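Local coordinates for protein beta sliding clamp (Streptococcus pneumoniae, PDB 2AWA) that probably encircles DNA as a ring-shaped head-to-tail dimer and tethers DNA polymerases and other proteins to it, giving them processivity, at residues A313-H316 against K322-E325; T56-N61 against S65-I70; K155-E160 against L187-T192; T145-E150 against K206-F211. All blocks are in the same frame, centred on the assembly; numbering follows the deposited sequence.

Contact 1 of 4, residues A313-H316 against K322-E325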
# COMPACT_ATOMS: atom_id res chain seq x y z
N ALA B 313 12.01 -20.58 -23.54
CA ALA B 313 12.72 -19.63 -22.68
C ALA B 313 13.57 -20.35 -21.65
O ALA B 313 13.12 -21.34 -21.02
CB ALA B 313 11.74 -18.71 -21.98
N HIS B 314 14.79 -19.82 -21.47
CA HIS B 314 15.76 -20.40 -20.56
C HIS B 314 16.48 -19.35 -19.73
O HIS B 314 16.96 -18.34 -20.26
CB HIS B 314 16.77 -21.23 -21.32
CG HIS B 314 16.16 -22.15 -22.33
ND1 HIS B 314 16.03 -23.50 -22.11
CD2 HIS B 314 15.64 -21.91 -23.56
CE1 HIS B 314 15.45 -24.06 -23.16
NE2 HIS B 314 15.20 -23.11 -24.05
N VAL B 315 16.52 -19.60 -18.43
CA VAL B 315 17.27 -18.79 -17.50
C VAL B 315 18.08 -19.75 -16.65
O VAL B 315 17.55 -20.75 -16.17
CB VAL B 315 16.35 -17.97 -16.56
CG1 VAL B 315 17.17 -17.19 -15.53
CG2 VAL B 315 15.42 -17.02 -17.37
N HIS B 316 19.35 -19.44 -16.46
CA HIS B 316 20.15 -20.18 -15.53
C HIS B 316 20.76 -19.26 -14.51
O HIS B 316 21.67 -18.52 -14.83
CB HIS B 316 21.27 -20.93 -16.23
CG HIS B 316 22.08 -21.77 -15.30
ND1 HIS B 316 23.20 -21.29 -14.65
CD2 HIS B 316 21.93 -23.04 -14.89
CE1 HIS B 316 23.70 -22.24 -13.89
NE2 HIS B 316 22.95 -23.32 -14.02
N LYS B 322 16.75 -22.48 -12.24
CA LYS B 322 16.79 -22.61 -13.68
C LYS B 322 15.35 -22.67 -14.18
O LYS B 322 14.48 -23.24 -13.53
CB LYS B 322 17.66 -23.85 -14.00
CG LYS B 322 17.48 -24.51 -15.35
CD LYS B 322 18.30 -25.83 -15.42
CE LYS B 322 18.34 -26.47 -16.84
NZ LYS B 322 16.97 -26.70 -17.44
N VAL B 323 15.07 -21.98 -15.28
CA VAL B 323 13.75 -21.95 -15.91
C VAL B 323 13.91 -22.51 -17.29
O VAL B 323 14.77 -22.06 -18.03
CB VAL B 323 13.21 -20.51 -16.12
CG1 VAL B 323 11.82 -20.55 -16.71
CG2 VAL B 323 13.18 -19.74 -14.85
N ASN B 324 13.09 -23.51 -17.64
CA ASN B 324 13.04 -24.07 -18.99
C ASN B 324 11.57 -24.13 -19.37
O ASN B 324 10.83 -24.94 -18.84
CB ASN B 324 13.68 -25.46 -19.00
CG ASN B 324 13.81 -26.04 -20.41
OD1 ASN B 324 12.94 -25.89 -21.25
ND2 ASN B 324 14.93 -26.73 -20.65
N GLU B 325 11.12 -23.23 -20.24
CA GLU B 325 9.71 -23.15 -20.55
C GLU B 325 9.44 -23.11 -22.04
O GLU B 325 10.02 -22.32 -22.75
CB GLU B 325 9.09 -21.93 -19.87
CG GLU B 325 7.60 -21.80 -20.17
CD GLU B 325 6.89 -20.75 -19.34
OE1 GLU B 325 7.34 -20.47 -18.21
OE2 GLU B 325 5.88 -20.21 -19.83
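His-314 and Asn-324 stand side by side on one face of an antiparallel strand pair, both directed out of the sheet. The imidazole and the amide are turned 67° against each other, and ring atom CE1 of His-314 comes within 3.6 Å of OD1 of Asn-324 in an oblique approach that makes no hydrogen bond. With CG beside the backbone N (chi1 -47°), the His-314 ring is brought near the neighbouring strand, while its NE2 is hydrogen-bonded to Ser-312 OG. Further along the same face, the ring of His-316 meets the start of the Lys-322 side chain loosely, CD2 of His-316 lying 4.4 Å from CB of Lys-322. The other face carries Ala-313, Val-315, Val-323 and Glu-325, all buried. Here CB of Val-315 packs on CG2 of Val-323 at 4.0 Å, and both valines reach Leu-293 of helix 280-294. The Glu-325 chain runs out from the strand pair to place its carboxylate by helix 280-294 and the second subunit: OE1 forms a salt bridge with Arg-289 and a hydrogen bond with Ser-123 of the second subunit, and OE2 is bonded to Ser-286. Two pairs of nearly straight backbone bonds join the strands. Ala-313 N to Glu-325 O is 2.8 Å, and its return bond runs from Glu-325 N to Ala-313 O; Val-315 and Val-323 exchange the second pair. Segment 322-325 also pairs antiparallel with a strand of the second subunit, so this beta hairpin forms the sheet edge through which the head-to-tail ring of a sliding clamp is closed.

Contact 2 of 4, residues T56-N61 against S65-I70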
# COMPACT_ATOMS: atom_id res chain seq x y z
N THR B 56 -8.55 30.41 -6.75
CA THR B 56 -7.52 29.79 -7.57
C THR B 56 -6.52 29.12 -6.65
O THR B 56 -6.00 29.74 -5.72
CB THR B 56 -6.78 30.80 -8.44
OG1 THR B 56 -7.71 31.62 -9.14
CG2 THR B 56 -5.88 30.09 -9.46
N LEU B 57 -6.25 27.85 -6.90
CA LEU B 57 -5.26 27.08 -6.15
C LEU B 57 -4.01 26.92 -6.99
O LEU B 57 -4.05 26.29 -8.05
CB LEU B 57 -5.81 25.71 -5.79
CG LEU B 57 -7.07 25.77 -4.93
CD1 LEU B 57 -7.67 24.40 -4.81
CD2 LEU B 57 -6.76 26.37 -3.57
N ILE B 58 -2.90 27.47 -6.51
CA ILE B 58 -1.62 27.37 -7.21
C ILE B 58 -0.60 26.49 -6.48
O ILE B 58 -0.38 26.63 -5.27
CB ILE B 58 -1.03 28.75 -7.53
CG1 ILE B 58 -2.02 29.51 -8.43
CG2 ILE B 58 0.31 28.61 -8.23
CD1 ILE B 58 -1.58 30.92 -8.82
N GLY B 59 0.00 25.58 -7.24
CA GLY B 59 1.07 24.72 -6.75
C GLY B 59 2.16 24.51 -7.80
O GLY B 59 1.90 24.53 -9.02
N SER B 60 3.38 24.30 -7.33
CA SER B 60 4.51 24.10 -8.21
C SER B 60 5.68 23.47 -7.49
O SER B 60 5.78 23.52 -6.26
CB SER B 60 4.95 25.42 -8.82
OG SER B 60 5.31 26.34 -7.81
N ASN B 61 6.56 22.87 -8.26
CA ASN B 61 7.74 22.26 -7.71
C ASN B 61 8.98 22.61 -8.52
O ASN B 61 10.03 22.01 -8.32
CB ASN B 61 7.54 20.74 -7.63
CG ASN B 61 7.40 20.09 -8.99
OD1 ASN B 61 7.63 20.70 -10.03
ND2 ASN B 61 7.03 18.81 -8.99
N SER B 65 3.80 23.19 -12.82
CA SER B 65 2.97 24.06 -12.01
C SER B 65 1.51 23.80 -12.37
O SER B 65 1.19 23.56 -13.53
CB SER B 65 3.28 25.53 -12.28
OG SER B 65 4.62 25.85 -11.98
N ILE B 66 0.64 23.87 -11.38
CA ILE B 66 -0.79 23.70 -11.59
C ILE B 66 -1.54 24.91 -11.04
O ILE B 66 -1.29 25.34 -9.92
CB ILE B 66 -1.30 22.42 -10.90
CG1 ILE B 66 -0.73 21.19 -11.60
CG2 ILE B 66 -2.80 22.36 -10.93
CD1 ILE B 66 -0.98 19.87 -10.86
N GLU B 67 -2.43 25.46 -11.86
CA GLU B 67 -3.40 26.44 -11.40
C GLU B 67 -4.79 25.87 -11.56
O GLU B 67 -5.32 25.78 -12.66
CB GLU B 67 -3.34 27.71 -12.21
CG GLU B 67 -2.02 28.38 -12.22
CD GLU B 67 -2.12 29.74 -12.86
OE1 GLU B 67 -3.27 30.17 -13.11
OE2 GLU B 67 -1.07 30.38 -13.10
N ASN B 68 -5.37 25.47 -10.44
CA ASN B 68 -6.72 24.92 -10.41
C ASN B 68 -7.71 25.95 -9.86
O ASN B 68 -7.68 26.31 -8.69
CB ASN B 68 -6.72 23.68 -9.54
CG ASN B 68 -7.89 22.80 -9.78
OD1 ASN B 68 -8.71 23.03 -10.67
ND2 ASN B 68 -7.97 21.76 -8.99
N PHE B 69 -8.60 26.40 -10.72
CA PHE B 69 -9.57 27.43 -10.41
C PHE B 69 -10.95 26.84 -10.08
O PHE B 69 -11.46 26.00 -10.81
CB PHE B 69 -9.62 28.36 -11.63
CG PHE B 69 -10.72 29.35 -11.61
CD1 PHE B 69 -10.63 30.48 -10.80
CD2 PHE B 69 -11.81 29.21 -12.45
CE1 PHE B 69 -11.65 31.45 -10.82
CE2 PHE B 69 -12.82 30.18 -12.48
CZ PHE B 69 -12.73 31.30 -11.65
N ILE B 70 -11.54 27.27 -8.97
CA ILE B 70 -12.94 26.97 -8.64
C ILE B 70 -13.73 28.25 -8.78
O ILE B 70 -13.52 29.17 -8.00
CB ILE B 70 -13.09 26.48 -7.17
CG1 ILE B 70 -12.13 25.34 -6.87
CG2 ILE B 70 -14.53 26.05 -6.90
CD1 ILE B 70 -11.95 25.08 -5.39
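The edge of the Phe-69 ring is met near its plane by the hydroxyl of Thr-56, OG1 of Thr-56 lying 3.5 Å from CD1 of Phe-69. These side chains slant across each other; with OG1 set beside the Thr-56 backbone N (chi1 -50°) the hydroxyl faces the ring, while CG2 lies loosely on the Glu-67 side. The flat carboxylate of Glu-67 is carried outward on an extended chain alongside Ile-58, and the touch is between aliphatic parts, CG1 of Ile-58 to CG of Glu-67 at 4.0 Å. On the other face of the sheet, the one with Leu-57 and Ile-66, the amide of Asn-68 is directed to helix 20-31, where its ND2 is hydrogen-bonded to Ala-26 O and Leu-57 packs on Ala-26 and Thr-30. More loosely, CD1 of Leu-57 approaches CD1 of Ile-70 at 4.4 Å. Together these strands make a beta hairpin of the N-terminal clamp domain, an antiparallel pair in which Leu-57 with Asn-68 and Gly-59 with Ile-66 are the hydrogen-bonded pairs. Each pair exchanges two backbone bonds, Gly-59 N to Ile-66 O at 3.0 Å and Leu-57 N to Asn-68 O at 2.8 Å among them. Near the turn, OG of Ser-65 lies 3.2 Å from CB of Ser-60, whose own OG is hydrogen-bonded to Tyr-135 OH. Outward backbone bonds of Thr-56 and Ile-58 go to strand 45-50, and those of Ser-65 and Glu-67 go to strand 250-255.

Contact 3 of 4, residues K155-E160 against L187-T192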
# COMPACT_ATOMS: atom_id res chain seq x y z
N LYS B 155 -3.26 10.66 -23.22
CA LYS B 155 -3.05 9.60 -22.21
C LYS B 155 -2.61 8.29 -22.86
O LYS B 155 -1.80 7.56 -22.29
CB LYS B 155 -4.32 9.34 -21.39
CG LYS B 155 -4.76 10.51 -20.49
CD LYS B 155 -5.87 10.08 -19.55
CE LYS B 155 -6.29 11.17 -18.59
NZ LYS B 155 -6.82 10.56 -17.33
N LYS B 156 -3.15 8.01 -24.06
CA LYS B 156 -2.79 6.81 -24.79
C LYS B 156 -1.35 6.90 -25.32
O LYS B 156 -0.58 5.96 -25.20
CB LYS B 156 -3.78 6.54 -25.92
CG LYS B 156 -3.55 5.18 -26.56
CD LYS B 156 -4.69 4.69 -27.45
CE LYS B 156 -4.15 3.62 -28.43
NZ LYS B 156 -5.13 2.58 -28.85
N ILE B 157 -0.98 8.04 -25.90
CA ILE B 157 0.41 8.27 -26.28
C ILE B 157 1.36 8.14 -25.08
O ILE B 157 2.41 7.55 -25.18
CB ILE B 157 0.57 9.65 -26.89
CG1 ILE B 157 0.20 9.60 -28.36
CG2 ILE B 157 2.01 10.16 -26.76
CD1 ILE B 157 0.08 10.99 -28.99
N ILE B 158 0.97 8.73 -23.96
CA ILE B 158 1.79 8.70 -22.78
C ILE B 158 2.00 7.27 -22.33
O ILE B 158 3.13 6.88 -22.12
CB ILE B 158 1.22 9.58 -21.66
CG1 ILE B 158 1.30 11.05 -22.08
CG2 ILE B 158 2.01 9.40 -20.40
CD1 ILE B 158 0.42 12.00 -21.28
N ASN B 159 0.95 6.47 -22.23
CA ASN B 159 1.12 5.07 -21.78
C ASN B 159 1.89 4.21 -22.77
O ASN B 159 2.56 3.23 -22.37
CB ASN B 159 -0.22 4.42 -21.48
CG ASN B 159 -0.71 4.76 -20.12
OD1 ASN B 159 0.06 4.74 -19.15
ND2 ASN B 159 -2.00 5.10 -20.02
N GLU B 160 1.79 4.56 -24.05
CA GLU B 160 2.56 3.85 -25.06
C GLU B 160 4.05 4.25 -25.18
O GLU B 160 4.82 3.50 -25.74
CB GLU B 160 1.86 3.95 -26.39
CG GLU B 160 0.64 3.05 -26.44
CD GLU B 160 -0.25 3.29 -27.67
OE1 GLU B 160 -0.08 4.36 -28.33
OE2 GLU B 160 -1.11 2.41 -27.94
N LEU B 187 1.81 13.45 -36.44
CA LEU B 187 2.35 13.53 -35.09
C LEU B 187 3.17 12.30 -34.75
O LEU B 187 2.65 11.20 -34.75
CB LEU B 187 1.21 13.63 -34.08
CG LEU B 187 1.67 13.97 -32.67
CD1 LEU B 187 2.09 15.43 -32.60
CD2 LEU B 187 0.56 13.69 -31.67
N LYS B 188 4.45 12.50 -34.42
CA LYS B 188 5.32 11.42 -34.03
C LYS B 188 5.72 11.60 -32.57
O LYS B 188 6.10 12.70 -32.17
CB LYS B 188 6.57 11.38 -34.91
CG LYS B 188 7.46 10.13 -34.71
CD LYS B 188 8.49 9.93 -35.84
CE LYS B 188 9.83 10.63 -35.56
N THR B 189 5.63 10.53 -31.79
CA THR B 189 6.11 10.52 -30.42
C THR B 189 7.03 9.32 -30.19
O THR B 189 6.65 8.15 -30.41
CB THR B 189 4.95 10.46 -29.40
OG1 THR B 189 4.19 9.26 -29.62
CG2 THR B 189 4.07 11.64 -29.55
N VAL B 190 8.24 9.63 -29.72
CA VAL B 190 9.30 8.65 -29.55
C VAL B 190 9.92 8.84 -28.18
O VAL B 190 10.05 9.95 -27.70
CB VAL B 190 10.45 8.84 -30.58
CG1 VAL B 190 11.40 7.66 -30.53
CG2 VAL B 190 9.93 8.94 -31.92
N ALA B 191 10.35 7.74 -27.59
CA ALA B 191 11.11 7.79 -26.33
C ALA B 191 12.06 6.63 -26.35
O ALA B 191 11.66 5.54 -26.78
CB ALA B 191 10.19 7.69 -25.13
N THR B 192 13.29 6.86 -25.90
CA THR B 192 14.28 5.80 -25.78
C THR B 192 15.24 6.08 -24.67
O THR B 192 15.48 7.21 -24.33
CB THR B 192 15.06 5.59 -27.09
OG1 THR B 192 16.03 4.55 -26.88
CG2 THR B 192 15.76 6.89 -27.57
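Ile-157 is the residue of helix segment 155-160 that meets the strand, and it does so by two branches. The apolar contact is made at the far end of its longer branch, where CD1 of Ile-157 lies 3.8 Å from CD2 of Leu-187, the side chains slanting past one another. A chi1 of -83° sets CG1 beside the backbone N and leaves CG2 anti to it, which aims CD1 at Leu-187 and CG2 at Thr-189. A second set of van der Waals contacts mixes methyl and hydroxyl. CG2 of Ile-157 sits against both arms of Thr-189, 3.7 Å from OG1 and 3.8 Å from CG2 of that threonine, and CD1 of Ile-157 also brushes the Thr-189 methyl at 4.1 Å. Polar interactions play no part between the two segments themselves. The Thr-189 hydroxyl, buried beside a hydrocarbon branch, is satisfied within the sheet by a hydrogen bond to Lys-200 O. One turn along the helix, Glu-160 makes a salt bridge to Lys-200 NZ, so the helix and strand 196-203 are also tied by charge. All three touching residues are buried in the central domain. Helix 151-161 lies over the sheet containing strands 176-182, 186-192 and 196-203, with Phe-179 of strand 176-182 packing on both Ile-157 and Thr-189, while Ile-158 points away from segment 187-192 and packs on Leu-220 and Phe-223 of helix 217-226.

Contact 4 of 4, residues T145-E150 against K206-F211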
# COMPACT_ATOMS: atom_id res chain seq x y z
N THR B 145 -1.91 30.48 -30.78
CA THR B 145 -2.93 29.58 -31.30
C THR B 145 -2.79 28.22 -30.60
O THR B 145 -1.72 27.60 -30.66
CB THR B 145 -2.80 29.39 -32.83
OG1 THR B 145 -3.22 30.59 -33.51
CG2 THR B 145 -3.64 28.19 -33.31
N PRO B 146 -3.86 27.76 -29.93
CA PRO B 146 -3.79 26.51 -29.20
C PRO B 146 -3.82 25.31 -30.14
O PRO B 146 -4.29 25.41 -31.27
CB PRO B 146 -5.05 26.54 -28.34
CG PRO B 146 -6.00 27.37 -29.10
CD PRO B 146 -5.19 28.39 -29.84
N LEU B 147 -3.30 24.20 -29.66
CA LEU B 147 -3.46 22.91 -30.32
C LEU B 147 -4.46 22.18 -29.46
O LEU B 147 -4.31 22.14 -28.25
CB LEU B 147 -2.12 22.14 -30.36
CG LEU B 147 -2.14 20.61 -30.55
CD1 LEU B 147 -2.57 20.19 -31.93
CD2 LEU B 147 -0.78 20.06 -30.29
N ILE B 148 -5.48 21.59 -30.07
CA ILE B 148 -6.50 20.89 -29.31
C ILE B 148 -6.41 19.39 -29.56
O ILE B 148 -6.53 18.94 -30.69
CB ILE B 148 -7.91 21.41 -29.63
CG1 ILE B 148 -7.94 22.93 -29.44
CG2 ILE B 148 -8.95 20.76 -28.71
CD1 ILE B 148 -9.33 23.54 -29.53
N LEU B 149 -6.20 18.63 -28.49
CA LEU B 149 -6.17 17.18 -28.59
C LEU B 149 -7.15 16.59 -27.60
O LEU B 149 -7.30 17.07 -26.46
CB LEU B 149 -4.77 16.62 -28.31
CG LEU B 149 -3.63 17.16 -29.19
CD1 LEU B 149 -2.26 16.67 -28.72
CD2 LEU B 149 -3.87 16.81 -30.65
N GLU B 150 -7.83 15.55 -28.07
CA GLU B 150 -8.63 14.71 -27.21
C GLU B 150 -7.67 14.17 -26.12
O GLU B 150 -6.58 13.71 -26.42
CB GLU B 150 -9.30 13.61 -28.07
CG GLU B 150 -10.45 12.86 -27.40
N LYS B 206 -7.60 17.24 -37.69
CA LYS B 206 -7.51 18.64 -38.14
C LYS B 206 -6.05 19.14 -38.14
O LYS B 206 -5.22 18.69 -37.33
CB LYS B 206 -8.39 19.54 -37.26
N ASN B 207 -5.76 20.09 -39.02
CA ASN B 207 -4.40 20.61 -39.19
C ASN B 207 -4.00 21.64 -38.14
O ASN B 207 -4.83 22.41 -37.68
CB ASN B 207 -4.23 21.21 -40.59
CG ASN B 207 -4.14 20.15 -41.67
OD1 ASN B 207 -3.96 18.95 -41.37
ND2 ASN B 207 -4.25 20.57 -42.93
N SER B 208 -2.71 21.65 -37.81
CA SER B 208 -2.17 22.55 -36.79
C SER B 208 -0.76 22.98 -37.21
O SER B 208 -0.13 22.37 -38.07
CB SER B 208 -2.16 21.83 -35.43
OG SER B 208 -1.64 22.62 -34.37
N ASP B 209 -0.28 24.07 -36.60
CA ASP B 209 1.07 24.55 -36.86
C ASP B 209 2.10 23.57 -36.29
O ASP B 209 1.90 23.01 -35.21
CB ASP B 209 1.27 25.94 -36.26
N ASP B 210 3.19 23.36 -37.03
CA ASP B 210 4.23 22.38 -36.64
C ASP B 210 4.99 22.73 -35.37
O ASP B 210 5.18 23.89 -35.06
CB ASP B 210 5.24 22.17 -37.78
CG ASP B 210 4.66 21.36 -38.95
OD1 ASP B 210 3.58 20.75 -38.79
OD2 ASP B 210 5.30 21.33 -40.03
N PHE B 211 5.42 21.71 -34.62
CA PHE B 211 6.28 21.92 -33.46
C PHE B 211 7.24 20.77 -33.29
O PHE B 211 7.09 19.73 -33.94
CB PHE B 211 5.45 22.10 -32.19
CG PHE B 211 4.48 21.00 -31.96
CD1 PHE B 211 4.87 19.82 -31.33
CD2 PHE B 211 3.18 21.13 -32.38
CE1 PHE B 211 3.95 18.80 -31.13
CE2 PHE B 211 2.26 20.09 -32.18
CZ PHE B 211 2.65 18.93 -31.56
O HOH W 1 -5.69 19.16 -33.99
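In the central clamp domain the edge strand 147-150 meets the connection that leads from strand 196-203 into strand 211-216, and Leu-147 is the side chain that bridges the two. Its fork is shared between two partners. CD2 of Leu-147 lies 3.6 Å from CE2 of Phe-211 and 3.8 Å from CZ of the same ring, an oblique approach in which the leucine and phenylalanine side chains cross at about a right angle. CD1 of Leu-147 turns to Ser-208 instead, 3.6 Å from OG and 3.9 Å from CB of the serine. Phe-211 has CG between the backbone N and the carbonyl carbon (chi1 53°), which turns CE2 and CZ toward Leu-147. The contact therefore joins two beta sheets, each of which runs on into a neighbouring domain: Leu-147 is bonded through its backbone to Ile-236 of strand 233-238, whereas Phe-211 is bonded to Leu-181 of strand 176-182. Phe-238 of strand 233-238 lies at the same junction, its ring stacked with that of Phe-211 and its side chain touching Leu-147. No direct hydrogen bond joins the segments. A water molecule connects them weakly, lying 3.4 Å from Ile-148 O and equally far from Lys-206 O, and donating to both carbonyls. The connection is itself anchored to the turn after strand 176-182, where the backbone of Ser-208 and OD1 of Asp-210 both bond to His-184.

Overall arrangement
The four contacts follow the chain through its three clamp domains: contact 2 in the N-terminal, contacts 3 and 4 in the central, and contact 1 in the C-terminal domain. Contacts 1 and 2 lie on opposite sides of the chain's centre, their centres 51 Å apart. Contact 3 is the most central and is nested within the loop closed by contact 4; their centres are 16 Å apart, and they touch where CD1 of Leu-187 packs on CZ of Phe-211 at 3.7 Å. Contacts 2 and 4, with centres 24 Å apart, share an eight-stranded sheet spanning two domains. Of the four, contact 1 alone reaches the second subunit.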